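Local coordinates for protein arylmalonate decarboxylase (Bordetella bronchiseptica, PDB 3DTV) that catalyses the decarboxylation of 2-aryl-2-methylmalonates, taking up a proton to give 2-arylpropionates and carbon dioxide, at residues 6-11 with 30-35; 21-26 with 211-216; 67-72 with 98-103. All coordinates share one frame; numbering follows the deposited sequence.

How the interactions relate
Interactions 1 and 3 build on one four-stranded parallel sheet, ordered 33-37, 9-13, 69-72, 101-103. Interaction 1 pairs the first two strands and interaction 3 the last two; their centres lie about 11 Å apart, and strands 9-13 and 69-72 join them side by side. Interaction 2 packs helix 20-25, which follows strand 9-13, against helix 211-223, and touches interaction 1 through Met11 and Phe33. It stays clear of interaction 3, with nearest atoms about 5 Å apart. Along the chain interactions 1 and 2 interleave, 1 closes before 3 opens, and 3 is nested in the loop closed by interaction 2, whose second helix follows the other sheet's last strand and so ties the two halves together.

Interaction 1 of 3, residues 6-11 with 30-35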
# COMPACT_ATOMS: atom_id res chain seq x y z
N THR D 6 14.09 -15.90 -4.70
CA THR D 6 12.86 -15.68 -5.48
C THR D 6 11.57 -16.10 -4.76
O THR D 6 10.87 -17.01 -5.22
CB THR D 6 12.89 -16.44 -6.83
OG1 THR D 6 13.21 -17.82 -6.59
CG2 THR D 6 13.88 -15.79 -7.83
N PRO D 7 11.25 -15.44 -3.64
CA PRO D 7 10.07 -15.88 -2.87
C PRO D 7 8.76 -15.64 -3.61
O PRO D 7 8.62 -14.63 -4.33
CB PRO D 7 10.16 -15.03 -1.59
CG PRO D 7 11.01 -13.80 -2.00
CD PRO D 7 11.94 -14.27 -3.05
N THR D 8 7.79 -16.54 -3.45
CA THR D 8 6.45 -16.27 -4.01
C THR D 8 5.71 -15.27 -3.10
O THR D 8 5.40 -15.59 -1.98
CB THR D 8 5.61 -17.56 -4.21
OG1 THR D 8 6.24 -18.39 -5.21
CG2 THR D 8 4.20 -17.21 -4.62
N ILE D 9 5.47 -14.07 -3.60
CA ILE D 9 4.74 -13.03 -2.85
C ILE D 9 3.21 -13.18 -3.01
O ILE D 9 2.68 -13.09 -4.11
CB ILE D 9 5.19 -11.60 -3.30
CG1 ILE D 9 6.72 -11.47 -3.18
CG2 ILE D 9 4.43 -10.51 -2.50
CD1 ILE D 9 7.29 -11.81 -1.77
N GLY D 10 2.51 -13.43 -1.92
CA GLY D 10 1.06 -13.54 -1.90
C GLY D 10 0.39 -12.23 -1.50
O GLY D 10 0.75 -11.58 -0.51
N MET D 11 -0.60 -11.81 -2.27
CA MET D 11 -1.30 -10.58 -1.88
C MET D 11 -2.80 -10.74 -1.92
O MET D 11 -3.30 -11.31 -2.90
CB MET D 11 -0.90 -9.43 -2.84
CG MET D 11 0.54 -8.91 -2.58
SD MET D 11 0.89 -7.49 -3.66
CE MET D 11 2.23 -6.75 -2.75
N ASP D 30 12.28 -11.30 -11.18
CA ASP D 30 12.11 -12.74 -11.12
C ASP D 30 11.15 -13.23 -10.02
O ASP D 30 10.93 -14.45 -9.91
CB ASP D 30 13.46 -13.42 -11.02
CG ASP D 30 14.30 -13.25 -12.28
OD1 ASP D 30 13.75 -13.26 -13.43
OD2 ASP D 30 15.52 -13.11 -12.10
N LEU D 31 10.59 -12.33 -9.21
CA LEU D 31 9.74 -12.79 -8.08
C LEU D 31 8.37 -13.26 -8.55
O LEU D 31 7.62 -12.46 -9.07
CB LEU D 31 9.63 -11.73 -6.97
CG LEU D 31 10.55 -11.95 -5.75
CD1 LEU D 31 11.92 -12.32 -6.21
CD2 LEU D 31 10.65 -10.73 -4.88
N PRO D 32 8.04 -14.54 -8.35
CA PRO D 32 6.66 -14.95 -8.56
C PRO D 32 5.73 -14.26 -7.54
O PRO D 32 6.15 -13.99 -6.42
CB PRO D 32 6.67 -16.45 -8.25
CG PRO D 32 8.06 -16.86 -8.24
CD PRO D 32 8.86 -15.67 -7.84
N PHE D 33 4.51 -13.95 -7.95
CA PHE D 33 3.51 -13.40 -7.05
C PHE D 33 2.15 -13.97 -7.42
O PHE D 33 1.93 -14.30 -8.59
CB PHE D 33 3.50 -11.88 -7.08
CG PHE D 33 3.09 -11.32 -8.41
CD1 PHE D 33 1.77 -10.91 -8.63
CD2 PHE D 33 4.04 -11.17 -9.46
CE1 PHE D 33 1.38 -10.44 -9.83
CE2 PHE D 33 3.64 -10.65 -10.68
CZ PHE D 33 2.32 -10.28 -10.87
N ILE D 34 1.27 -14.09 -6.41
CA ILE D 34 -0.09 -14.59 -6.58
C ILE D 34 -1.02 -13.66 -5.81
O ILE D 34 -0.67 -13.20 -4.72
CB ILE D 34 -0.25 -16.01 -5.96
CG1 ILE D 34 0.71 -17.01 -6.63
CG2 ILE D 34 -1.71 -16.49 -6.08
CD1 ILE D 34 0.79 -18.32 -5.90
N ALA D 35 -2.18 -13.38 -6.39
CA ALA D 35 -3.18 -12.50 -5.81
C ALA D 35 -4.42 -13.31 -5.52
O ALA D 35 -4.76 -14.25 -6.23
CB ALA D 35 -3.50 -11.29 -6.77
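Thr6 and Pro7 meet Leu31 just before the paired part of two parallel strands, the two strands of a beta-alpha-beta unit in which helix 20-25 links strand 9-13 to strand 33-37. Thr6 presents CG2 to the CB of Asp30, the two side chains crossing at a slant, while its backbone CA takes CD1 of Leu31. That same methyl reaches the Pro7 ring, with Leu31 CD1 3.7 Å from Pro7 CD. Beyond, Val220 of helix 211-223 covers Leu31.

Thr8 lies across Pro32 at about a right angle. Its chi1 of -65° sets Thr8 OG1 beside its own backbone N, where it lies 3.6 Å from CB of Pro32; the Thr8 CG2 branch goes the other way along the chain and packs 3.8 Å from CD1 of Ile34. From Ile9 onward the strands are in regular register. Ile9 N donates to Pro32 O at 2.9 Å, and Ile9 O takes Ile34 N, also at 2.9 Å. Ile9 and Phe33 share one sheet face, their CB atoms 4.2 Å apart. The Phe33 ring then swings off toward Pro21 and Ala25 of helix 20-25, and Leu31 O lies in plane at its edge.

Gly10 keeps its backbone close to the neighbouring strand: its CA makes a C-H...O contact with Ile34 O. Met11 extends its thioether away from strand 33-37 toward Pro21 and Phe216. Its backbone continues the pairing, Met11 N bonding to Ile34 O at 2.8 Å, while Met11 O receives a C-H...O contact from Ala35 CA at 3.1 Å.

Interaction 2 of 3, residues 21-26 with 211-216; sequences PADGAR and SSPAGF
One face of the Phe216 ring rests on the backbone of helix 20-25. Ala25 N stands 3.4 Å above the ring plane and Gly24 C 3.5 Å above it, both displaced toward the rim, so the phenyl group lies over a turn of main chain. Pro21 O, which accepts the helical hydrogen bond of Ala25 N, approaches Phe216 CD2 obliquely at 3.4 Å. The methyl of Ala25 reaches further along the ring, its CB 3.8 Å from Phe216 CE2. With CG anti to the backbone N (chi1 -152°), Phe216 extends off its helix across Gly24. Tyr28 also meets the ring, its plane turned only about 20° from that of Phe216.

Segments 21-25 and 211-216 cross at -66°, their axes 7.3 Å apart. This is close helix-helix packing at Gly24, whose CA lies 3.7 Å from Pro213 CA and whose lack of a side chain leaves the place to Phe216 CB. Helix 211-223 follows strand 208-210 of the second sheet, so the crossing brings that half of the aspartate/glutamate racemase-like fold against a helix of the first.

On the other flank Asp23 runs side by side with Pro213. Its OD2 is held by Thr193 OG1 and by a bridging water, which donates to it and accepts from Ser212 OG. A second water donates to Ser212 O and takes a weak bond from Gly24 N.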
# COMPACT_ATOMS: atom_id res chain seq x y z
N PRO D 21 -0.67 -5.57 -7.23
CA PRO D 21 0.45 -6.48 -7.19
C PRO D 21 1.47 -6.23 -8.32
O PRO D 21 2.67 -6.31 -8.08
CB PRO D 21 -0.22 -7.85 -7.33
CG PRO D 21 -1.55 -7.66 -6.70
CD PRO D 21 -1.95 -6.30 -7.22
N ALA D 22 0.99 -5.95 -9.53
CA ALA D 22 1.86 -5.78 -10.71
C ALA D 22 2.66 -4.47 -10.65
O ALA D 22 3.72 -4.33 -11.30
CB ALA D 22 1.05 -5.87 -12.02
N ASP D 23 2.14 -3.53 -9.88
CA ASP D 23 2.84 -2.29 -9.61
C ASP D 23 4.14 -2.52 -8.86
O ASP D 23 5.19 -1.95 -9.23
CB ASP D 23 1.95 -1.30 -8.85
CG ASP D 23 2.30 0.15 -9.17
OD1 ASP D 23 3.09 0.39 -10.09
OD2 ASP D 23 1.78 1.06 -8.48
N GLY D 24 4.11 -3.33 -7.81
CA GLY D 24 5.34 -3.71 -7.12
C GLY D 24 6.15 -4.76 -7.85
O GLY D 24 7.39 -4.73 -7.84
N ALA D 25 5.47 -5.71 -8.50
CA ALA D 25 6.17 -6.75 -9.26
C ALA D 25 7.16 -6.17 -10.29
O ALA D 25 8.18 -6.78 -10.62
CB ALA D 25 5.19 -7.69 -9.95
N ARG D 26 6.82 -4.99 -10.80
CA ARG D 26 7.70 -4.26 -11.72
C ARG D 26 9.12 -4.08 -11.15
O ARG D 26 10.12 -4.13 -11.89
CB ARG D 26 7.12 -2.92 -12.07
CG ARG D 26 7.72 -2.37 -13.39
CD ARG D 26 7.98 -0.90 -13.46
NE ARG D 26 6.80 -0.08 -13.72
CZ ARG D 26 6.78 1.01 -14.47
NH1 ARG D 26 7.87 1.41 -15.11
NH2 ARG D 26 5.63 1.71 -14.61
N SER D 211 1.94 3.49 -1.79
CA SER D 211 1.58 2.34 -0.99
C SER D 211 1.55 1.03 -1.78
O SER D 211 1.82 -0.01 -1.22
CB SER D 211 0.25 2.57 -0.25
OG SER D 211 -0.78 2.76 -1.20
N SER D 212 1.24 1.08 -3.07
CA SER D 212 1.11 -0.13 -3.87
C SER D 212 2.40 -0.92 -4.06
O SER D 212 2.46 -2.10 -3.72
CB SER D 212 0.55 0.19 -5.25
OG SER D 212 -0.72 0.78 -5.14
N PRO D 213 3.42 -0.27 -4.61
CA PRO D 213 4.71 -0.90 -4.73
C PRO D 213 5.39 -1.14 -3.38
O PRO D 213 6.13 -2.12 -3.23
CB PRO D 213 5.50 0.12 -5.57
CG PRO D 213 4.85 1.42 -5.29
CD PRO D 213 3.43 1.10 -5.15
N ALA D 214 5.17 -0.25 -2.41
CA ALA D 214 5.77 -0.41 -1.07
C ALA D 214 5.29 -1.73 -0.46
O ALA D 214 6.05 -2.42 0.24
CB ALA D 214 5.37 0.76 -0.14
N GLY D 215 4.04 -2.06 -0.70
CA GLY D 215 3.44 -3.32 -0.19
C GLY D 215 4.26 -4.51 -0.69
O GLY D 215 4.58 -5.40 0.06
N PHE D 216 4.64 -4.50 -1.98
CA PHE D 216 5.46 -5.57 -2.55
C PHE D 216 6.85 -5.58 -1.91
O PHE D 216 7.34 -6.62 -1.48
CB PHE D 216 5.57 -5.37 -4.07
CG PHE D 216 5.78 -6.64 -4.85
CD1 PHE D 216 7.04 -7.26 -4.88
CD2 PHE D 216 4.74 -7.21 -5.54
CE1 PHE D 216 7.23 -8.46 -5.56
CE2 PHE D 216 4.91 -8.38 -6.22
CZ PHE D 216 6.17 -9.02 -6.25
O HOH W 1 -1.04 0.90 -7.88
O HOH W 2 2.52 -4.19 -5.21

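Interaction 3 of 3, residues 67-72 with 98-103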
# COMPACT_ATOMS: atom_id res chain seq x y z
N ALA D 67 2.33 -19.44 -1.50
CA ALA D 67 2.89 -18.19 -1.01
C ALA D 67 3.89 -18.43 0.12
O ALA D 67 3.68 -19.30 0.98
CB ALA D 67 1.80 -17.23 -0.54
N ALA D 68 4.95 -17.62 0.13
CA ALA D 68 5.90 -17.57 1.25
C ALA D 68 5.47 -16.53 2.26
O ALA D 68 5.87 -16.57 3.43
CB ALA D 68 7.34 -17.18 0.68
N VAL D 69 4.73 -15.54 1.78
CA VAL D 69 4.29 -14.41 2.59
C VAL D 69 2.94 -13.93 2.07
O VAL D 69 2.62 -14.12 0.89
CB VAL D 69 5.31 -13.23 2.55
CG1 VAL D 69 5.41 -12.60 1.16
CG2 VAL D 69 4.93 -12.14 3.53
N VAL D 70 2.13 -13.33 2.95
CA VAL D 70 0.84 -12.78 2.55
C VAL D 70 0.69 -11.34 2.99
O VAL D 70 0.88 -11.07 4.15
CB VAL D 70 -0.33 -13.62 3.16
CG1 VAL D 70 -1.66 -12.95 2.86
CG2 VAL D 70 -0.34 -15.03 2.60
N SER D 71 0.35 -10.42 2.08
CA SER D 71 0.07 -9.04 2.45
C SER D 71 -1.34 -8.70 2.06
O SER D 71 -1.78 -8.99 0.94
CB SER D 71 1.03 -8.08 1.75
OG SER D 71 0.74 -6.74 2.13
N LEU D 72 -2.07 -8.10 3.00
CA LEU D 72 -3.38 -7.50 2.72
C LEU D 72 -3.20 -6.12 2.10
O LEU D 72 -2.83 -5.18 2.80
CB LEU D 72 -4.23 -7.41 4.02
CG LEU D 72 -5.63 -6.80 3.87
CD1 LEU D 72 -6.57 -7.65 2.90
CD2 LEU D 72 -6.28 -6.67 5.22
N GLY D 98 0.60 -19.89 9.38
CA GLY D 98 1.98 -20.33 9.66
C GLY D 98 2.98 -19.67 8.73
O GLY D 98 4.13 -20.08 8.63
N LEU D 99 2.53 -18.60 8.08
CA LEU D 99 3.41 -17.77 7.25
C LEU D 99 3.57 -16.39 7.88
O LEU D 99 2.75 -15.97 8.69
CB LEU D 99 2.76 -17.60 5.87
CG LEU D 99 2.53 -18.87 5.04
CD1 LEU D 99 1.85 -18.38 3.75
CD2 LEU D 99 3.94 -19.49 4.72
N PRO D 100 4.62 -15.64 7.51
CA PRO D 100 4.64 -14.24 7.88
C PRO D 100 3.64 -13.42 7.06
O PRO D 100 3.50 -13.59 5.85
CB PRO D 100 6.10 -13.80 7.57
CG PRO D 100 6.62 -14.77 6.60
CD PRO D 100 5.83 -16.06 6.75
N CYS D 101 2.87 -12.60 7.75
CA CYS D 101 1.78 -11.88 7.13
C CYS D 101 1.97 -10.43 7.49
O CYS D 101 2.58 -10.10 8.52
CB CYS D 101 0.42 -12.38 7.64
SG CYS D 101 0.13 -14.06 7.11
N THR D 102 1.46 -9.57 6.63
CA THR D 102 1.62 -8.13 6.81
C THR D 102 0.48 -7.45 6.06
O THR D 102 -0.36 -8.14 5.44
CB THR D 102 2.98 -7.63 6.28
OG1 THR D 102 3.11 -6.22 6.53
CG2 THR D 102 3.12 -7.91 4.76
N THR D 103 0.40 -6.12 6.15
CA THR D 103 -0.58 -5.35 5.41
C THR D 103 0.07 -4.15 4.73
O THR D 103 1.18 -3.78 5.03
CB THR D 103 -1.71 -4.80 6.32
OG1 THR D 103 -1.17 -3.79 7.17
CG2 THR D 103 -2.35 -5.91 7.18
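Val70 and Leu99 cross at about a right angle, with Val70 CG2 4.2 Å from Leu99 CD1, and Cys101 SG packs against Val70 CB from the same sheet face. Val70 and Cys101 belong to the parallel strands 69-72 and 101-103, with Leu99 just ahead of the second; the strands are paired as a beta-alpha-beta unit through helix 83-97, whose Met93 covers both Val70 and Cys101, and helix 48-64 adds Ala59 and Leu62 over Val70. Further along this face CB of Leu72 lies 4.0 Å from CG2 of Thr103.

Leu99 also spans two carbonyls of the 67-68 backbone: CD1 bears on Ala67 O and CD2 on Ala68 O, while CD of Pro100 comes to 3.4 Å from Ala68 O. On the reverse face, Val69 projects CG2 toward Pro100 O, and CB of Ser71 meets CG2 of Thr102 at 3.7 Å.

Three backbone bonds join the strands. Val70 N donates to Pro100 O at 3.2 Å, Val70 O accepts Thr102 N at 3.0 Å, and Leu72 N donates to Thr102 O, also at 3.0 Å.

At the polar border, OG1 of Thr102 stands anti to its backbone N (chi1 -178°), which directs it to Asp218 OD1. Thr103 is the N-cap of helix 104-115: its OG1 takes a weak bond from Thr106 N and hydrogen-bonds to Asn86 OD1.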